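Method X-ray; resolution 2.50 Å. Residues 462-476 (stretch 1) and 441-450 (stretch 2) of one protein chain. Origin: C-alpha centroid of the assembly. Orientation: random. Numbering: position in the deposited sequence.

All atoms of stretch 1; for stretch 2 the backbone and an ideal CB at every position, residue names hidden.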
# COMPACT_ATOMS: atom_id res chain seq x y z
N GLU A 462 -2.47 2.60 17.70
CA GLU A 462 -2.84 2.68 19.12
C GLU A 462 -4.18 1.96 19.32
O GLU A 462 -4.31 1.10 20.19
CB GLU A 462 -2.93 4.12 19.62
CG GLU A 462 -3.09 4.26 21.16
CD GLU A 462 -3.13 5.73 21.64
OE1 GLU A 462 -4.14 6.14 22.26
OE2 GLU A 462 -2.16 6.49 21.38
N TYR A 463 -5.17 2.30 18.51
CA TYR A 463 -6.49 1.72 18.66
C TYR A 463 -6.48 0.22 18.39
O TYR A 463 -7.14 -0.56 19.08
CB TYR A 463 -7.46 2.39 17.70
CG TYR A 463 -8.87 1.91 17.87
CD1 TYR A 463 -9.53 2.06 19.09
CD2 TYR A 463 -9.55 1.30 16.83
CE1 TYR A 463 -10.83 1.63 19.26
CE2 TYR A 463 -10.85 0.86 16.99
CZ TYR A 463 -11.49 1.04 18.20
OH TYR A 463 -12.79 0.60 18.37
N LEU A 464 -5.73 -0.19 17.38
CA LEU A 464 -5.65 -1.62 17.02
C LEU A 464 -5.03 -2.40 18.18
O LEU A 464 -5.52 -3.46 18.57
CB LEU A 464 -4.82 -1.81 15.75
CG LEU A 464 -5.39 -2.20 14.38
CD1 LEU A 464 -6.89 -2.22 14.27
CD2 LEU A 464 -4.79 -1.36 13.31
N SER A 465 -3.98 -1.84 18.76
CA SER A 465 -3.22 -2.51 19.80
C SER A 465 -3.98 -2.60 21.11
O SER A 465 -4.06 -3.68 21.70
CB SER A 465 -1.86 -1.85 19.97
OG SER A 465 -1.22 -1.78 18.70
N ASP A 466 -4.55 -1.48 21.56
CA ASP A 466 -5.41 -1.51 22.75
C ASP A 466 -6.57 -2.50 22.56
O ASP A 466 -6.95 -3.21 23.49
CB ASP A 466 -5.97 -0.11 23.08
CG ASP A 466 -4.87 0.91 23.44
OD1 ASP A 466 -5.17 2.13 23.51
OD2 ASP A 466 -3.70 0.49 23.66
N SER A 467 -7.15 -2.53 21.36
CA SER A 467 -8.25 -3.42 21.07
C SER A 467 -7.78 -4.86 21.12
O SER A 467 -8.40 -5.71 21.76
CB SER A 467 -8.84 -3.09 19.70
OG SER A 467 -9.53 -1.86 19.77
N TYR A 468 -6.66 -5.13 20.46
CA TYR A 468 -6.11 -6.48 20.44
C TYR A 468 -5.69 -6.94 21.83
O TYR A 468 -6.00 -8.05 22.25
CB TYR A 468 -4.94 -6.60 19.47
CG TYR A 468 -4.55 -8.03 19.23
CD1 TYR A 468 -5.14 -8.77 18.22
CD2 TYR A 468 -3.59 -8.64 20.01
CE1 TYR A 468 -4.79 -10.08 18.00
CE2 TYR A 468 -3.22 -9.95 19.79
CZ TYR A 468 -3.83 -10.67 18.80
OH TYR A 468 -3.46 -11.98 18.60
N GLY A 469 -5.00 -6.07 22.56
CA GLY A 469 -4.70 -6.36 23.97
C GLY A 469 -5.91 -6.78 24.78
O GLY A 469 -5.85 -7.75 25.55
N LYS A 470 -7.03 -6.08 24.61
CA LYS A 470 -8.23 -6.41 25.40
C LYS A 470 -8.83 -7.76 25.02
O LYS A 470 -9.24 -8.53 25.89
CB LYS A 470 -9.29 -5.31 25.28
CG LYS A 470 -9.02 -4.13 26.18
CD LYS A 470 -9.68 -2.85 25.69
CE LYS A 470 -9.22 -1.68 26.58
NZ LYS A 470 -10.18 -0.56 26.55
N LEU A 471 -8.86 -8.03 23.71
CA LEU A 471 -9.44 -9.26 23.19
C LEU A 471 -8.60 -10.44 23.66
O LEU A 471 -9.12 -11.48 24.04
CB LEU A 471 -9.49 -9.21 21.65
CG LEU A 471 -10.13 -10.36 20.88
CD1 LEU A 471 -11.62 -10.40 21.11
CD2 LEU A 471 -9.84 -10.23 19.39
N ASN A 472 -7.29 -10.24 23.67
CA ASN A 472 -6.39 -11.30 24.13
C ASN A 472 -6.66 -11.67 25.59
O ASN A 472 -6.69 -12.85 25.93
CB ASN A 472 -4.93 -10.88 23.95
CG ASN A 472 -3.99 -12.08 23.88
OD1 ASN A 472 -3.95 -12.80 22.89
ND2 ASN A 472 -3.25 -12.30 24.94
N ALA A 473 -6.87 -10.66 26.43
CA ALA A 473 -7.08 -10.86 27.86
C ALA A 473 -8.42 -11.53 28.10
O ALA A 473 -8.54 -12.36 29.00
CB ALA A 473 -7.01 -9.51 28.61
N LYS A 474 -9.42 -11.16 27.29
CA LYS A 474 -10.74 -11.79 27.35
C LYS A 474 -10.62 -13.28 27.04
O LYS A 474 -11.23 -14.11 27.71
CB LYS A 474 -11.68 -11.13 26.33
CG LYS A 474 -13.13 -11.66 26.35
CD LYS A 474 -14.07 -10.94 25.35
CE LYS A 474 -13.96 -11.56 23.95
NZ LYS A 474 -15.02 -11.11 22.97
N TYR A 475 -9.84 -13.61 26.02
CA TYR A 475 -9.65 -14.99 25.64
C TYR A 475 -8.82 -15.78 26.66
O TYR A 475 -9.22 -16.83 27.10
CB TYR A 475 -9.03 -15.08 24.25
CG TYR A 475 -10.06 -15.14 23.16
CD1 TYR A 475 -10.83 -14.04 22.87
CD2 TYR A 475 -10.28 -16.32 22.44
CE1 TYR A 475 -11.80 -14.08 21.89
CE2 TYR A 475 -11.24 -16.37 21.44
CZ TYR A 475 -12.00 -15.24 21.18
OH TYR A 475 -12.97 -15.25 20.21
N TYR A 476 -7.69 -15.25 27.08
CA TYR A 476 -6.84 -16.05 27.93
C TYR A 476 -7.20 -16.04 29.40
O TYR A 476 -6.87 -16.99 30.12
CB TYR A 476 -5.38 -15.71 27.70
CG TYR A 476 -4.90 -16.28 26.38
CD1 TYR A 476 -4.52 -17.62 26.27
CD2 TYR A 476 -4.89 -15.50 25.23
CE1 TYR A 476 -4.09 -18.14 25.06
CE2 TYR A 476 -4.48 -16.02 24.02
CZ TYR A 476 -4.07 -17.33 23.94
OH TYR A 476 -3.66 -17.82 22.74
N UNK A 441 -10.22 -16.21 17.84
CA UNK A 441 -9.75 -14.91 18.32
C UNK A 441 -9.41 -14.02 17.12
O UNK A 441 -9.86 -12.87 17.03
CB UNK A 441 -8.54 -15.07 19.24
N UNK A 442 -8.63 -14.58 16.19
CA UNK A 442 -8.23 -13.89 14.98
C UNK A 442 -9.46 -13.53 14.17
O UNK A 442 -9.56 -12.42 13.65
CB UNK A 442 -7.27 -14.75 14.15
N UNK A 443 -10.41 -14.46 14.06
CA UNK A 443 -11.60 -14.22 13.24
C UNK A 443 -12.43 -13.09 13.81
O UNK A 443 -13.02 -12.30 13.07
CB UNK A 443 -12.45 -15.49 13.13
N UNK A 444 -12.47 -13.03 15.14
CA UNK A 444 -13.19 -11.98 15.84
C UNK A 444 -12.52 -10.62 15.62
O UNK A 444 -13.21 -9.62 15.37
CB UNK A 444 -13.27 -12.30 17.33
N UNK A 445 -11.19 -10.59 15.68
CA UNK A 445 -10.47 -9.35 15.44
C UNK A 445 -10.60 -8.92 13.99
O UNK A 445 -10.81 -7.74 13.69
CB UNK A 445 -8.99 -9.51 15.82
N UNK A 446 -10.51 -9.86 13.07
CA UNK A 446 -10.66 -9.51 11.66
C UNK A 446 -11.98 -8.82 11.42
O UNK A 446 -12.03 -7.77 10.77
CB UNK A 446 -10.55 -10.75 10.78
N UNK A 447 -13.06 -9.37 11.97
CA UNK A 447 -14.36 -8.79 11.75
C UNK A 447 -14.45 -7.43 12.43
O UNK A 447 -15.00 -6.48 11.85
CB UNK A 447 -15.46 -9.73 12.26
N UNK A 448 -13.92 -7.34 13.64
CA UNK A 448 -13.88 -6.08 14.40
C UNK A 448 -13.21 -4.96 13.59
O UNK A 448 -13.71 -3.84 13.54
CB UNK A 448 -13.14 -6.28 15.72
N UNK A 449 -12.10 -5.26 12.92
CA UNK A 449 -11.42 -4.27 12.10
C UNK A 449 -12.28 -3.78 10.93
O UNK A 449 -12.29 -2.59 10.63
CB UNK A 449 -10.11 -4.86 11.57
N UNK A 450 -12.96 -4.69 10.23
CA UNK A 450 -13.80 -4.29 9.11
C UNK A 450 -15.00 -3.44 9.55
O UNK A 450 -15.28 -2.40 8.96
CB UNK A 450 -14.29 -5.53 8.36

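The two helices pack with their axes 10.8 Å apart at closest approach and run nearly antiparallel, at 148°, so position 441 lies near the C-terminal part of stretch 1 and position 449 near Leu464. All ten positions have helical backbone angles, and the side chains must be judged from direction and surroundings.

At position 441 CA-to-CB points sideways, but the ideal CB lies 3.7 Å from Tyr475 CE2, and a gap bordered by Tyr468, Leu471, Asn472 and Tyr475 opens beyond it. A long, fairly slim side chain would suit, apolar or, given the amide of Asn472, polar at its tip. The residue is Gln441. Its extended chain (chi1 and chi2 both t) fills the gap as a knob; CB lies over the Tyr475 ring, 3.9 Å from its centroid, in a CH-pi contact, and NE2 donates to Asn472 OD1 at 2.8 Å. A water hydrogen-bonds to both Gln441 OE1 (2.8 Å) and Tyr476 OH (2.7 Å).

Position 442 points away, so only a large side chain could reach stretch 1. It is Phe442, whose CE1 comes 3.3 Å from Tyr468 OH, near the plane of both rings. Position 443 points sideways with nothing of stretch 1 near its ideal CB, leaving the choice open; Ala443 makes no contact.

Position 444 points toward stretch 1, its ideal CB 4.1 Å from Tyr475 OH, with the Lys474 ammonium farther out. An acid is attractive, though glutamine could also accept hydrogen bonds. Glu444 divides its carboxylate: OE1 accepts from Tyr475 OH at 2.7 Å, while OE2 forms a salt bridge with Lys474 NZ, also 2.7 Å.

At position 445 the CB points into a hollow among Leu464, Ser467, Tyr468 and Leu471, 3.7 Å from Leu471 CD2. Leucine, methionine or an aromatic would suit. Phe445 is the knob: its face receives the edge of Tyr468, with centroids 5.1 Å apart and planes at 88°, and its CZ lies 4.0 Å from Leu464 CD1.

Positions 446 and 447 are out of reach and thus unconstrained by stretch 1; they are Glu446 and His447.

Position 448 points toward stretch 1 but has no close neighbour at CB, so a long or bulky side chain is needed. Phe448 spans the distance, placing CZ 3.3 Å from Ser467 OG and 3.8 Å from Tyr463 CZ.

Position 449 points sideways, with its ideal CB 5.0 Å from Leu464 CD1, and would accept a flexible apolar chain. Met449, modelled as selenomethionine, sets CG 3.7 Å from Leu464 CD1. Position 450 is out of reach, and His450 makes no contact.

Stretch 2 441-450: QFAEFEHFMH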
# COMPACT_ATOMS: atom_id res chain seq x y z
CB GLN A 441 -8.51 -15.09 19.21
CG GLN A 441 -8.04 -13.79 19.94
CD GLN A 441 -6.74 -13.99 20.71
OE1 GLN A 441 -6.30 -15.11 20.94
NE2 GLN A 441 -6.10 -12.89 21.10
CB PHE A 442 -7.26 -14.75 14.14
CG PHE A 442 -5.90 -14.97 14.77
CD1 PHE A 442 -5.45 -14.18 15.82
CD2 PHE A 442 -5.04 -15.95 14.28
CE1 PHE A 442 -4.20 -14.37 16.39
CE2 PHE A 442 -3.78 -16.15 14.84
CZ PHE A 442 -3.36 -15.36 15.91
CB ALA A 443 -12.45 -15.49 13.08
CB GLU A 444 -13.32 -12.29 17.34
CG GLU A 444 -14.27 -11.34 18.10
CD GLU A 444 -14.56 -11.78 19.55
OE1 GLU A 444 -14.20 -12.91 19.95
OE2 GLU A 444 -15.15 -10.99 20.30
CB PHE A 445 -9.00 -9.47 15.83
CG PHE A 445 -8.31 -8.14 16.01
CD1 PHE A 445 -8.68 -7.29 17.04
CD2 PHE A 445 -7.29 -7.75 15.14
CE1 PHE A 445 -8.06 -6.06 17.20
CE2 PHE A 445 -6.66 -6.52 15.30
CZ PHE A 445 -7.04 -5.68 16.33
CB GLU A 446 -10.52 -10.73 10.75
CG GLU A 446 -10.69 -10.40 9.28
CD GLU A 446 -10.25 -11.54 8.35
OE1 GLU A 446 -10.19 -12.71 8.80
OE2 GLU A 446 -9.95 -11.27 7.17
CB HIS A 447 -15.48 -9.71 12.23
CG HIS A 447 -16.84 -9.31 11.73
ND1 HIS A 447 -17.94 -9.23 12.55
CD2 HIS A 447 -17.26 -8.94 10.50
CE1 HIS A 447 -18.99 -8.85 11.85
NE2 HIS A 447 -18.60 -8.67 10.60
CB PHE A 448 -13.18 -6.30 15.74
CG PHE A 448 -12.82 -5.03 16.48
CD1 PHE A 448 -13.73 -4.43 17.34
CD2 PHE A 448 -11.56 -4.47 16.35
CE1 PHE A 448 -13.39 -3.28 18.04
CE2 PHE A 448 -11.21 -3.30 17.04
CZ PHE A 448 -12.13 -2.71 17.90
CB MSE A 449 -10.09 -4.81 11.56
CG MSE A 449 -8.97 -4.81 12.57
SE MSE A 449 -7.26 -5.34 11.76
CE MSE A 449 -7.71 -7.19 11.24
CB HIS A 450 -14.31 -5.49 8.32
CG HIS A 450 -13.24 -6.23 7.58
ND1 HIS A 450 -12.99 -6.03 6.24
CD2 HIS A 450 -12.38 -7.19 7.98
CE1 HIS A 450 -12.01 -6.81 5.85
NE2 HIS A 450 -11.62 -7.53 6.88
O HOH W 1 -3.71 -16.20 20.59
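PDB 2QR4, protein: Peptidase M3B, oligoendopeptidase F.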